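Local coordinates for protein lectin 2 (Agrocybe aegerita, PDB 4TQJ) that specifically recognises non-reducing terminal N-acetylglucosamine, as a fungal lectin probably built as a beta-propeller, at residues A[167-179]-A[218-232]. The protein carries 1 engineered substitution. Residues are numbered along the deposited sequence; the frame is centred on the assembly and turned at random.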
loop_
_atom_site.group_PDB
_atom_site.type_symbol
_atom_site.label_atom_id
_atom_site.label_comp_id
_atom_site.label_asym_id
_atom_site.label_seq_id
_atom_site.Cartn_x
_atom_site.Cartn_y
_atom_site.Cartn_z
ATOM N N TRP A 167 -20.633 -12.043 31.862
ATOM C CA TRP A 167 -19.501 -12.355 30.993
ATOM C C TRP A 167 -18.168 -12.013 31.675
ATOM O O TRP A 167 -18.013 -10.944 32.282
ATOM C CB TRP A 167 -19.669 -11.710 29.609
ATOM C CG TRP A 167 -20.805 -12.350 28.861
ATOM C CD1 TRP A 167 -22.141 -12.108 29.039
ATOM C CD2 TRP A 167 -20.713 -13.363 27.848
ATOM N NE1 TRP A 167 -22.881 -12.897 28.193
ATOM C CE2 TRP A 167 -22.034 -13.675 27.450
ATOM C CE3 TRP A 167 -19.649 -14.023 27.229
ATOM C CZ2 TRP A 167 -22.317 -14.628 26.464
ATOM C CZ3 TRP A 167 -19.929 -14.966 26.246
ATOM C CH2 TRP A 167 -21.254 -15.262 25.877
ATOM N N ARG A 168 -17.230 -12.955 31.600
ATOM C CA ARG A 168 -15.945 -12.848 32.278
ATOM C C ARG A 168 -14.783 -13.205 31.359
ATOM O O ARG A 168 -14.820 -14.212 30.643
ATOM C CB ARG A 168 -15.900 -13.789 33.490
ATOM C CG ARG A 168 -16.954 -13.510 34.555
ATOM C CD ARG A 168 -16.632 -12.235 35.345
ATOM N NE ARG A 168 -17.597 -11.987 36.414
ATOM C CZ ARG A 168 -18.719 -11.291 36.253
ATOM N NH1 ARG A 168 -19.021 -10.769 35.073
ATOM N NH2 ARG A 168 -19.539 -11.110 37.279
ATOM N N LEU A 169 -13.735 -12.394 31.419
ATOM C CA LEU A 169 -12.537 -12.643 30.646
ATOM C C LEU A 169 -11.818 -13.920 31.053
ATOM O O LEU A 169 -11.112 -14.503 30.241
ATOM C CB LEU A 169 -11.602 -11.443 30.722
ATOM C CG LEU A 169 -12.222 -10.256 29.996
ATOM C CD1 LEU A 169 -11.603 -8.959 30.477
ATOM C CD2 LEU A 169 -12.074 -10.439 28.489
ATOM N N ASP A 170 -12.018 -14.379 32.291
ATOM C CA ASP A 170 -11.421 -15.650 32.702
ATOM C C ASP A 170 -12.265 -16.893 32.378
ATOM O O ASP A 170 -11.840 -18.018 32.640
ATOM C CB ASP A 170 -10.988 -15.621 34.185
ATOM C CG ASP A 170 -12.162 -15.554 35.158
ATOM O OD1 ASP A 170 -13.322 -15.356 34.732
ATOM O OD2 ASP A 170 -11.918 -15.680 36.375
ATOM N N ARG A 171 -13.435 -16.697 31.773
ATOM C CA ARG A 171 -14.340 -17.801 31.505
ATOM C C ARG A 171 -14.848 -17.895 30.061
ATOM O O ARG A 171 -15.085 -18.991 29.556
ATOM C CB ARG A 171 -15.530 -17.734 32.473
ATOM C CG ARG A 171 -15.142 -17.974 33.932
ATOM C CD ARG A 171 -16.319 -17.851 34.902
ATOM N NE ARG A 171 -17.417 -18.748 34.563
ATOM C CZ ARG A 171 -17.469 -20.040 34.889
ATOM N NH1 ARG A 171 -16.473 -20.604 35.558
ATOM N NH2 ARG A 171 -18.519 -20.769 34.529
ATOM N N HIS A 172 -14.982 -16.748 29.411
ATOM C CA HIS A 172 -15.741 -16.622 28.164
ATOM C C HIS A 172 -14.956 -15.888 27.084
ATOM O O HIS A 172 -13.968 -15.216 27.378
ATOM C CB HIS A 172 -17.049 -15.875 28.453
ATOM C CG HIS A 172 -17.770 -16.391 29.662
ATOM N ND1 HIS A 172 -18.129 -15.581 30.718
ATOM C CD2 HIS A 172 -18.152 -17.644 30.002
ATOM C CE1 HIS A 172 -18.720 -16.310 31.648
ATOM N NE2 HIS A 172 -18.747 -17.566 31.238
ATOM N N LEU A 173 -15.411 -16.017 25.840
ATOM C CA LEU A 173 -14.788 -15.357 24.700
ATOM C C LEU A 173 -15.823 -14.573 23.911
ATOM O O LEU A 173 -16.934 -15.045 23.695
ATOM C CB LEU A 173 -14.142 -16.385 23.772
ATOM C CG LEU A 173 -13.041 -17.241 24.415
ATOM C CD1 LEU A 173 -12.767 -18.455 23.548
ATOM C CD2 LEU A 173 -11.766 -16.411 24.630
ATOM N N ARG A 174 -15.455 -13.377 23.466
ATOM C CA ARG A 174 -16.370 -12.580 22.673
ATOM C C ARG A 174 -15.655 -12.038 21.449
ATOM O O ARG A 174 -14.711 -11.270 21.571
ATOM C CB ARG A 174 -16.980 -11.454 23.519
ATOM C CG ARG A 174 -18.099 -11.950 24.467
ATOM C CD ARG A 174 -18.337 -10.975 25.620
ATOM N NE ARG A 174 -17.183 -10.951 26.515
ATOM C CZ ARG A 174 -17.053 -10.151 27.572
ATOM N NH1 ARG A 174 -18.003 -9.282 27.888
ATOM N NH2 ARG A 174 -15.954 -10.214 28.307
ATOM N N PHE A 175 -16.120 -12.458 20.276
ATOM C CA PHE A 175 -15.477 -12.121 19.010
ATOM C C PHE A 175 -16.491 -11.465 18.075
ATOM O O PHE A 175 -17.689 -11.487 18.329
ATOM C CB PHE A 175 -14.944 -13.382 18.310
ATOM C CG PHE A 175 -13.951 -14.191 19.110
ATOM C CD1 PHE A 175 -13.778 -15.545 18.823
ATOM C CD2 PHE A 175 -13.164 -13.617 20.093
ATOM C CE1 PHE A 175 -12.862 -16.314 19.516
ATOM C CE2 PHE A 175 -12.240 -14.383 20.791
ATOM C CZ PHE A 175 -12.090 -15.736 20.495
ATOM N N LEU A 176 -16.006 -10.906 16.974
ATOM C CA LEU A 176 -16.874 -10.374 15.937
ATOM C C LEU A 176 -16.494 -11.079 14.645
ATOM O O LEU A 176 -15.327 -11.183 14.325
ATOM C CB LEU A 176 -16.688 -8.870 15.788
ATOM C CG LEU A 176 -16.957 -7.982 17.009
ATOM C CD1 LEU A 176 -16.479 -6.543 16.733
ATOM C CD2 LEU A 176 -18.430 -8.028 17.404
ATOM N N ALA A 177 -17.483 -11.599 13.931
ATOM C CA ALA A 177 -17.235 -12.308 12.686
ATOM C C ALA A 177 -18.534 -12.415 11.918
ATOM O O ALA A 177 -19.601 -12.426 12.507
ATOM C CB ALA A 177 -16.678 -13.701 12.969
ATOM N N ASP A 178 -18.446 -12.508 10.601
ATOM C CA ASP A 178 -19.641 -12.755 9.818
ATOM C C ASP A 178 -19.929 -14.246 9.802
ATOM O O ASP A 178 -19.241 -15.006 9.116
ATOM C CB ASP A 178 -19.477 -12.245 8.387
ATOM C CG ASP A 178 -20.763 -12.344 7.596
ATOM O OD1 ASP A 178 -21.804 -12.660 8.207
ATOM O OD2 ASP A 178 -20.734 -12.112 6.375
ATOM N N VAL A 179 -20.928 -14.658 10.581
ATOM C CA VAL A 179 -21.366 -16.050 10.590
ATOM C C VAL A 179 -22.706 -16.207 9.865
ATOM O O VAL A 179 -23.031 -17.295 9.393
ATOM C CB VAL A 179 -21.496 -16.605 12.022
ATOM C CG1 VAL A 179 -20.166 -16.527 12.757
ATOM C CG2 VAL A 179 -22.555 -15.844 12.798
ATOM N N ILE A 218 -16.856 -23.314 28.739
ATOM C CA ILE A 218 -16.283 -23.753 30.003
ATOM C C ILE A 218 -17.146 -24.836 30.678
ATOM O O ILE A 218 -16.619 -25.773 31.271
ATOM C CB ILE A 218 -16.024 -22.551 30.929
ATOM C CG1 ILE A 218 -15.280 -22.990 32.195
ATOM C CG2 ILE A 218 -17.324 -21.782 31.212
ATOM C CD1 ILE A 218 -14.600 -21.842 32.892
ATOM N N ASP A 219 -18.466 -24.723 30.548
ATOM C CA ASP A 219 -19.372 -25.707 31.134
ATOM C C ASP A 219 -20.156 -26.487 30.089
ATOM O O ASP A 219 -21.246 -26.994 30.363
ATOM C CB ASP A 219 -20.309 -25.048 32.154
ATOM C CG ASP A 219 -19.618 -24.769 33.458
ATOM O OD1 ASP A 219 -18.589 -25.433 33.714
ATOM O OD2 ASP A 219 -20.080 -23.898 34.220
ATOM N N ALA A 220 -19.584 -26.564 28.890
ATOM C CA ALA A 220 -20.053 -27.464 27.847
ATOM C C ALA A 220 -18.840 -27.959 27.078
ATOM O O ALA A 220 -18.404 -27.327 26.115
ATOM C CB ALA A 220 -21.022 -26.765 26.914
ATOM N N GLY A 221 -18.282 -29.079 27.524
ATOM C CA GLY A 221 -17.115 -29.642 26.869
ATOM C C GLY A 221 -15.837 -29.337 27.615
ATOM O O GLY A 221 -14.754 -29.773 27.204
ATOM N N GLY A 222 -15.955 -28.587 28.709
ATOM C CA GLY A 222 -14.817 -28.302 29.573
ATOM C C GLY A 222 -13.740 -27.409 28.959
ATOM O O GLY A 222 -12.565 -27.517 29.297
ATOM N N TRP A 223 -14.135 -26.524 28.048
ATOM C CA TRP A 223 -13.191 -25.629 27.374
ATOM C C TRP A 223 -12.705 -24.497 28.294
ATOM O O TRP A 223 -13.499 -23.657 28.696
ATOM C CB TRP A 223 -13.860 -25.045 26.118
ATOM C CG TRP A 223 -14.103 -26.108 25.085
ATOM C CD1 TRP A 223 -15.128 -27.025 25.065
ATOM C CD2 TRP A 223 -13.280 -26.403 23.953
ATOM N NE1 TRP A 223 -14.990 -27.862 23.978
ATOM C CE2 TRP A 223 -13.859 -27.505 23.284
ATOM C CE3 TRP A 223 -12.108 -25.842 23.434
ATOM C CZ2 TRP A 223 -13.312 -28.049 22.116
ATOM C CZ3 TRP A 223 -11.557 -26.387 22.281
ATOM C CH2 TRP A 223 -12.157 -27.485 21.638
ATOM N N LYS A 224 -11.409 -24.459 28.613
ATOM C CA LYS A 224 -10.903 -23.420 29.515
ATOM C C LYS A 224 -10.091 -22.322 28.818
ATOM O O LYS A 224 -9.327 -22.588 27.881
ATOM C CB LYS A 224 -10.073 -24.022 30.643
ATOM C CG LYS A 224 -10.766 -25.106 31.455
ATOM C CD LYS A 224 -9.786 -25.585 32.519
ATOM C CE LYS A 224 -10.181 -26.924 33.121
ATOM N NZ LYS A 224 -9.102 -27.442 34.026
ATOM N N ILE A 225 -10.253 -21.091 29.303
ATOM C CA ILE A 225 -9.567 -19.933 28.729
ATOM C C ILE A 225 -8.047 -20.136 28.534
ATOM O O ILE A 225 -7.491 -19.819 27.483
ATOM C CB ILE A 225 -9.868 -18.642 29.527
ATOM C CG1 ILE A 225 -11.332 -18.247 29.331
ATOM C CG2 ILE A 225 -8.964 -17.498 29.067
ATOM C CD1 ILE A 225 -11.673 -17.935 27.859
ATOM N N GLY A 226 -7.334 -20.673 29.502
ATOM C CA GLY A 226 -5.910 -20.779 29.196
ATOM C C GLY A 226 -5.642 -21.797 28.088
ATOM O O GLY A 226 -5.150 -21.537 26.968
ATOM N N ASP A 227 -6.092 -22.985 28.421
ATOM C CA ASP A 227 -5.543 -24.220 27.957
ATOM C C ASP A 227 -6.096 -24.662 26.613
ATOM O O ASP A 227 -5.476 -25.477 25.934
ATOM C CB ASP A 227 -5.885 -25.232 29.045
ATOM C CG ASP A 227 -5.609 -24.679 30.441
ATOM O OD1 ASP A 227 -6.419 -24.890 31.363
ATOM O OD2 ASP A 227 -4.566 -24.023 30.613
ATOM N N HIS A 228 -7.253 -24.115 26.246
ATOM C CA HIS A 228 -7.992 -24.551 25.064
ATOM C C HIS A 228 -8.427 -23.373 24.215
ATOM O O HIS A 228 -9.588 -22.944 24.285
ATOM C CB HIS A 228 -9.224 -25.353 25.465
ATOM C CG HIS A 228 -8.925 -26.470 26.416
ATOM N ND1 HIS A 228 -9.423 -26.505 27.702
ATOM C CD2 HIS A 228 -8.165 -27.580 26.280
ATOM C CE1 HIS A 228 -8.992 -27.594 28.311
ATOM N NE2 HIS A 228 -8.220 -28.264 27.470
ATOM N N PRO A 229 -7.497 -22.841 23.411
ATOM C CA PRO A 229 -7.780 -21.707 22.524
ATOM C C PRO A 229 -8.909 -22.005 21.535
ATOM O O PRO A 229 -8.995 -23.120 21.028
ATOM C CB PRO A 229 -6.450 -21.496 21.781
ATOM C CG PRO A 229 -5.664 -22.761 21.994
ATOM C CD PRO A 229 -6.090 -23.274 23.328
ATOM N N ARG A 230 -9.768 -21.020 21.294
ATOM C CA ARG A 230 -10.842 -21.147 20.312
ATOM C C ARG A 230 -10.800 -19.993 19.326
ATOM O O ARG A 230 -10.468 -18.860 19.689
ATOM C CB ARG A 230 -12.208 -21.203 20.992
ATOM C CG ARG A 230 -12.543 -22.590 21.559
ATOM C CD ARG A 230 -13.289 -22.457 22.885
ATOM N NE ARG A 230 -12.372 -22.116 23.976
ATOM C CZ ARG A 230 -12.750 -21.628 25.157
ATOM N NH1 ARG A 230 -14.040 -21.407 25.414
ATOM N NH2 ARG A 230 -11.836 -21.350 26.080
ATOM N N PHE A 231 -11.182 -20.288 18.091
ATOM C CA PHE A 231 -11.083 -19.330 17.002
ATOM C C PHE A 231 -12.328 -19.327 16.132
ATOM O O PHE A 231 -13.039 -20.331 16.028
ATOM C CB PHE A 231 -9.900 -19.691 16.100
ATOM C CG PHE A 231 -8.631 -19.968 16.835
ATOM C CD1 PHE A 231 -7.716 -18.952 17.071
ATOM C CD2 PHE A 231 -8.343 -21.243 17.285
ATOM C CE1 PHE A 231 -6.529 -19.200 17.741
ATOM C CE2 PHE A 231 -7.155 -21.509 17.966
ATOM C CZ PHE A 231 -6.240 -20.480 18.187
ATOM N N VAL A 232 -12.569 -18.203 15.471
ATOM C CA VAL A 232 -13.562 -18.167 14.403
ATOM C C VAL A 232 -12.858 -17.841 13.098
ATOM O O VAL A 232 -12.009 -16.958 13.052
ATOM C CB VAL A 232 -14.691 -17.163 14.690
ATOM C CG1 VAL A 232 -15.562 -17.688 15.820
ATOM C CG2 VAL A 232 -14.110 -15.810 15.051
HETATM O O HOH W 1 -11.528 -20.586 31.883
HETATM O O HOH W 2 -16.564 -20.578 27.585
HETATM O O HOH W 3 -13.330 -20.952 28.559
#
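Leu173 pushes its CD1 methyl over the centre of one face of the Arg230 guanidinium, 3.6 Å from CZ, while Trp223 CB covers the opposite face. Held flat between them, the group directs its N-H bonds within its own plane: NE donates to His228 O at 2.9 Å, nearly along the C=O axis, and NH2 donates to a water that lies within bonding distance of Arg171 O and Trp223 O. The other methyl of Leu173, CD2, meets Ile225 CD1 tip to tip at 3.6 Å. Deeper in, the Phe175 ring turns its edge to Arg230 O (CE1 at 3.5 Å), and Val232 CG2 packs against both Phe175 CD1 and Ala177 CB.

Toward solvent the fit is looser. No direct hydrogen bond joins the two segments; as beside Arg230, water bridges them here, between Asp170 O and Ile225 N. Bent at chi3 (56°), Arg171 lays one guanidinium face against Ile218 CD1 and makes a long salt bridge, NH2 to Asp219 OD2 at 3.5 Å; the same NH2 also forms a salt bridge with Asp192, its stronger partner.

Consistent with adjacent beta-propeller blades, strand 173-177 and residues 230-232 run nearly parallel (18°) without pairing; 173-177 pairs instead with 4-5 and 186-190, and 230-233 with 242-246, in separate antiparallel sheets.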